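Local coordinates for periplasmic beta-glucosidase (Pseudomonas aeruginosa, PDB 6R5T), which probably hydrolyses terminal, non-reducing beta-D-glucosyl residues with release of beta-D-glucose, as a periplasmic member of glycoside hydrolase family 3, at residues Gly379-Ile384 with Leu472-Val477; Gln391-Gly396 with Gly478-Met483. The protein carries 1 engineered substitution. All blocks are in the same frame, centred on the assembly; numbering follows the deposited sequence.

In the fold
Coming from the N-terminal TIM-barrel part, the chain enters the family 3 C-terminal domain and runs through strand 380-384, then the short helix 391-394. After an excursion that includes helix 410-418, edge strand 423-427 and helix 456-468, it returns as strand 472-478. There contact 1 zips 472-477 to 379-384, closing a loop of 87 residues. The chain leaves that strand at its C-terminal end, and contact 2 sets 478-483 against 391-396, closing a loop of 81. The four segments alternate along the chain, so the two closures cross rather than nest. Contact 1 pairs two adjacent parallel strands inside the sheet; contact 2, centred about 19 Å away, joins the segments that follow them.

Contact 1. Residues Gly379-Ile384 with Leu472-Val477; sequences GRIAVI and LVVAVV
A382 and V473 face each other in two neighbouring parallel strands, and A382 is held at both its N and its O by the neighbouring strand: its N gives a hydrogen bond to L472 O (3.0 Å), while its O takes one from V474 N at 2.8 Å. I384 repeats the pattern two residues on, with its N bonded to V474 O and its O receiving V476 N. All four bonds are nearly straight at the hydrogen, and the CA of A475 also closes on I384 O at 3.1 Å in a CA-H...O contact.

On one face of the sheet, I381 turns CG2 to the CG2 of V474 (3.8 Å). With CG1 of I381 beside its backbone N (chi1 -60°), CG2 is the branch that meets this methyl, and CD1 of L472 lies alongside it. On the opposite face, with A382 and V473, I384 reaches back with CD1 to CG1 of V473 at 4.1 Å.

Further out, V383 and V476 pack on helix 410-418, and I384 and A475 on helix 497-508, so layers of helix flank both faces. R380 is tied to D469 by a salt bridge. Strand 513-518 follows beyond 472-478, and 423-427 beyond 380-384. Parallel central strands between helices are characteristic of the alpha/beta sandwich that forms the C-terminal domain of family 3 glycosidases.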
loop_
_atom_site.group_PDB
_atom_site.type_symbol
_atom_site.label_atom_id
_atom_site.label_comp_id
_atom_site.label_asym_id
_atom_site.label_seq_id
_atom_site.Cartn_x
_atom_site.Cartn_y
_atom_site.Cartn_z
ATOM N N GLY A 379 47.470 -8.197 9.161
ATOM C CA GLY A 379 46.858 -8.728 10.383
ATOM C C GLY A 379 45.989 -9.951 10.102
ATOM O O GLY A 379 46.203 -10.646 9.110
ATOM N N ARG A 380 45.025 -10.181 10.975
ATOM C CA ARG A 380 44.135 -11.361 10.966
ATOM C C ARG A 380 42.706 -10.860 10.788
ATOM O O ARG A 380 42.214 -10.123 11.665
ATOM C CB ARG A 380 44.290 -12.129 12.279
ATOM C CG ARG A 380 45.665 -12.767 12.413
ATOM C CD ARG A 380 45.875 -13.358 13.788
ATOM N NE ARG A 380 45.188 -14.626 13.975
ATOM C CZ ARG A 380 45.567 -15.789 13.429
ATOM N NH1 ARG A 380 46.625 -15.842 12.636
ATOM N NH2 ARG A 380 44.893 -16.905 13.654
ATOM N N ILE A 381 42.069 -11.289 9.703
ATOM C CA ILE A 381 40.703 -10.810 9.362
ATOM C C ILE A 381 39.782 -12.031 9.423
ATOM O O ILE A 381 40.007 -12.954 8.642
ATOM C CB ILE A 381 40.697 -10.126 7.980
ATOM C CG1 ILE A 381 41.625 -8.905 7.925
ATOM C CG2 ILE A 381 39.261 -9.762 7.560
ATOM C CD1 ILE A 381 41.929 -8.397 6.544
ATOM N N ALA A 382 38.786 -12.016 10.292
ATOM C CA ALA A 382 37.750 -13.082 10.306
ATOM C C ALA A 382 36.699 -12.739 9.235
ATOM O O ALA A 382 36.209 -11.604 9.216
ATOM C CB ALA A 382 37.123 -13.236 11.651
ATOM N N VAL A 383 36.430 -13.677 8.333
ATOM C CA VAL A 383 35.428 -13.498 7.248
ATOM C C VAL A 383 34.295 -14.459 7.591
ATOM O O VAL A 383 34.485 -15.695 7.586
ATOM C CB VAL A 383 36.032 -13.746 5.867
ATOM C CG1 VAL A 383 34.974 -13.552 4.797
ATOM C CG2 VAL A 383 37.248 -12.887 5.641
ATOM N N ILE A 384 33.147 -13.917 7.946
ATOM C CA ILE A 384 32.095 -14.691 8.610
ATOM C C ILE A 384 30.748 -14.427 7.945
ATOM O O ILE A 384 30.442 -13.269 7.688
ATOM C CB ILE A 384 32.045 -14.399 10.135
ATOM C CG1 ILE A 384 33.374 -14.836 10.787
ATOM C CG2 ILE A 384 30.869 -15.049 10.783
ATOM C CD1 ILE A 384 33.506 -14.419 12.223
ATOM N N LEU A 472 39.743 -8.162 13.414
ATOM C CA LEU A 472 38.475 -7.511 13.042
ATOM C C LEU A 472 37.643 -8.525 12.273
ATOM O O LEU A 472 38.186 -9.579 11.864
ATOM C CB LEU A 472 38.721 -6.259 12.209
ATOM C CG LEU A 472 39.340 -6.448 10.838
ATOM C CD1 LEU A 472 38.265 -6.483 9.746
ATOM C CD2 LEU A 472 40.324 -5.309 10.594
ATOM N N VAL A 473 36.367 -8.211 12.151
ATOM C CA VAL A 473 35.389 -9.147 11.533
ATOM C C VAL A 473 34.767 -8.496 10.319
ATOM O O VAL A 473 34.261 -7.363 10.448
ATOM C CB VAL A 473 34.298 -9.530 12.528
ATOM C CG1 VAL A 473 33.222 -10.353 11.859
ATOM C CG2 VAL A 473 34.868 -10.253 13.750
ATOM N N VAL A 474 34.853 -9.186 9.195
ATOM C CA VAL A 474 34.077 -8.829 7.971
ATOM C C VAL A 474 32.912 -9.812 7.929
ATOM O O VAL A 474 33.132 -11.001 7.628
ATOM C CB VAL A 474 34.942 -8.874 6.714
ATOM C CG1 VAL A 474 34.137 -8.607 5.447
ATOM C CG2 VAL A 474 36.049 -7.840 6.812
ATOM N N ALA A 475 31.711 -9.347 8.245
ATOM C CA ALA A 475 30.511 -10.191 8.261
ATOM C C ALA A 475 29.806 -10.008 6.913
ATOM O O ALA A 475 29.453 -8.875 6.566
ATOM C CB ALA A 475 29.612 -9.835 9.401
ATOM N N VAL A 476 29.634 -11.069 6.169
ATOM C CA VAL A 476 29.051 -11.059 4.814
ATOM C C VAL A 476 27.670 -11.700 4.970
ATOM O O VAL A 476 27.535 -12.910 5.110
ATOM C CB VAL A 476 29.918 -11.750 3.745
ATOM C CG1 VAL A 476 29.393 -11.400 2.363
ATOM C CG2 VAL A 476 31.383 -11.383 3.879
ATOM N N VAL A 477 26.662 -10.850 4.978
ATOM C CA VAL A 477 25.320 -11.200 5.449
ATOM C C VAL A 477 24.282 -10.556 4.535
ATOM O O VAL A 477 24.608 -9.625 3.769
ATOM C CB VAL A 477 25.118 -10.746 6.895
ATOM C CG1 VAL A 477 25.921 -11.619 7.841
ATOM C CG2 VAL A 477 25.415 -9.267 7.099
#

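Contact 2. Residues Gln391-Gly396 with Gly478-Met483; sequences QRDVIG and GESQGM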
loop_
_atom_site.group_PDB
_atom_site.type_symbol
_atom_site.label_atom_id
_atom_site.label_comp_id
_atom_site.label_asym_id
_atom_site.label_seq_id
_atom_site.Cartn_x
_atom_site.Cartn_y
_atom_site.Cartn_z
ATOM N N GLN A 391 29.061 -18.399 -4.304
ATOM C CA GLN A 391 29.126 -18.043 -5.733
ATOM C C GLN A 391 27.725 -17.893 -6.302
ATOM O O GLN A 391 27.549 -17.036 -7.124
ATOM C CB GLN A 391 29.875 -19.136 -6.493
ATOM C CG GLN A 391 31.373 -19.076 -6.246
ATOM C CD GLN A 391 32.145 -20.152 -6.959
ATOM O OE1 GLN A 391 31.802 -21.334 -6.828
ATOM N NE2 GLN A 391 33.179 -19.743 -7.692
ATOM N N ARG A 392 26.770 -18.709 -5.849
ATOM C CA ARG A 392 25.407 -18.665 -6.419
ATOM C C ARG A 392 24.787 -17.313 -6.093
ATOM O O ARG A 392 24.084 -16.730 -6.968
ATOM C CB ARG A 392 24.537 -19.804 -5.917
ATOM C CG ARG A 392 23.140 -19.775 -6.517
ATOM C CD ARG A 392 23.130 -20.081 -8.007
ATOM N NE ARG A 392 21.827 -19.884 -8.629
ATOM C CZ ARG A 392 21.358 -18.699 -9.035
ATOM N NH1 ARG A 392 20.161 -18.623 -9.600
ATOM N NH2 ARG A 392 22.054 -17.594 -8.869
ATOM N N ASP A 393 25.032 -16.789 -4.893
ATOM C CA ASP A 393 24.317 -15.545 -4.529
ATOM C C ASP A 393 24.965 -14.301 -5.162
ATOM O O ASP A 393 24.239 -13.360 -5.532
ATOM C CB ASP A 393 24.208 -15.430 -3.020
ATOM C CG ASP A 393 23.307 -16.540 -2.491
ATOM O OD1 ASP A 393 22.174 -16.671 -2.955
ATOM O OD2 ASP A 393 23.823 -17.386 -1.760
ATOM N N VAL A 394 26.285 -14.296 -5.332
ATOM C CA VAL A 394 26.948 -13.038 -5.759
ATOM C C VAL A 394 26.496 -12.671 -7.166
ATOM O O VAL A 394 26.414 -11.463 -7.460
ATOM C CB VAL A 394 28.465 -13.100 -5.590
ATOM C CG1 VAL A 394 29.090 -14.067 -6.599
ATOM C CG2 VAL A 394 29.085 -11.701 -5.667
ATOM N N ILE A 395 26.104 -13.637 -8.011
ATOM C CA ILE A 395 25.647 -13.305 -9.389
ATOM C C ILE A 395 24.200 -12.829 -9.410
ATOM O O ILE A 395 23.766 -12.406 -10.465
ATOM C CB ILE A 395 25.905 -14.453 -10.393
ATOM C CG1 ILE A 395 25.126 -15.732 -10.094
ATOM C CG2 ILE A 395 27.382 -14.688 -10.474
ATOM C CD1 ILE A 395 25.257 -16.771 -11.183
ATOM N N GLY A 396 23.449 -12.964 -8.318
ATOM C CA GLY A 396 22.107 -12.397 -8.215
ATOM C C GLY A 396 21.034 -13.233 -8.867
ATOM O O GLY A 396 21.319 -14.342 -9.392
ATOM N N GLY A 478 23.047 -11.048 4.647
ATOM C CA GLY A 478 21.902 -10.422 3.978
ATOM C C GLY A 478 21.025 -11.486 3.349
ATOM O O GLY A 478 20.811 -12.533 3.942
ATOM N N GLU A 479 20.555 -11.248 2.142
ATOM C CA GLU A 479 19.599 -12.139 1.456
ATOM C C GLU A 479 20.336 -13.072 0.515
ATOM O O GLU A 479 21.346 -12.688 -0.062
ATOM C CB GLU A 479 18.571 -11.340 0.629
ATOM C CG GLU A 479 17.738 -10.374 1.429
ATOM C CD GLU A 479 16.768 -9.600 0.520
ATOM O OE1 GLU A 479 17.188 -9.187 -0.581
ATOM O OE2 GLU A 479 15.582 -9.413 0.947
ATOM N N SER A 480 19.846 -14.282 0.352
ATOM C CA SER A 480 20.198 -15.113 -0.794
ATOM C C SER A 480 19.410 -14.628 -2.007
ATOM O O SER A 480 18.384 -13.931 -1.863
ATOM C CB SER A 480 19.979 -16.582 -0.499
ATOM O OG SER A 480 18.599 -16.864 -0.317
ATOM N N GLN A 481 19.917 -14.928 -3.209
ATOM C CA GLN A 481 19.342 -14.270 -4.405
ATOM C C GLN A 481 17.905 -14.768 -4.614
ATOM O O GLN A 481 17.114 -14.024 -5.183
ATOM C CB GLN A 481 20.252 -14.448 -5.624
ATOM C CG GLN A 481 20.550 -15.882 -5.984
ATOM C CD GLN A 481 19.449 -16.682 -6.616
ATOM O OE1 GLN A 481 18.672 -16.177 -7.418
ATOM N NE2 GLN A 481 19.378 -17.960 -6.254
ATOM N N GLY A 482 17.566 -15.969 -4.160
ATOM C CA GLY A 482 16.181 -16.460 -4.311
ATOM C C GLY A 482 15.207 -15.757 -3.379
ATOM O O GLY A 482 13.980 -16.034 -3.499
ATOM N N MET A 483 15.686 -14.890 -2.480
ATOM C CA MET A 483 14.775 -14.067 -1.639
ATOM C C MET A 483 14.376 -12.812 -2.395
ATOM O O MET A 483 13.438 -12.153 -1.949
ATOM C CB MET A 483 15.422 -13.627 -0.337
ATOM C CG MET A 483 15.748 -14.805 0.561
ATOM S SD MET A 483 16.514 -14.255 2.097
ATOM C CE MET A 483 16.909 -15.824 2.863
HETATM O O HOH W 1 17.552 -17.056 -9.563
HETATM O O HOH W 2 20.957 -18.877 -3.750
#
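G396 and Q481 mark the closest backbone approach, their CA atoms 5.1 Å apart, where the chain that follows helix 391-394 meets the 3-10 turn 481-483. G396 leaves helical geometry with a positive phi, its N still bonded to D393 O, and on the other segment M483 N bonds S480 O. The backbone of Q481 is held by a side chain: its N gives a nearly straight hydrogen bond of 2.9 Å to D393 OD1. The N-H arrives on the anti side of the carboxylate, 31° out of its plane. The same oxygen also accepts a hydrogen bond from a water, which in turn accepts one from Q481 NE2, so one carboxylate oxygen serves both ends of Q481. D393 OD2 is taken by S390 OG, which gives the carboxylate a second hold.

The Q481 side chain is bent at chi2 (73°) and folds its amide over R392. Guanidinium and amide are stacked, their planes 15° apart, with Q481 NE2 3.4 Å above the centre of the guanidinium. At the guanidinium's edge, R392 NH2 makes a weak bond to G396 O. A second water accepts weakly from R392 NH1 and donates to Q481 OE1 at 2.6 Å. Nearer the backbone, CB of Q481 packs on the C of G396 at 3.6 Å. The amide is held from outside as well, because Q481 NE2 bonds E448 OE2; the other oxygen of E448, outside both segments, lies at long, weak ion-pair range of R392 NH1, and its charge may partly offset that of the guanidinium.

S480 and M483 rest on L442 of helix 436-442, and M483 also touches F600 of the second subunit. The contact therefore joins the helix following strand 380-384 to the loop that leads from strand 472-478 toward helix 497-508.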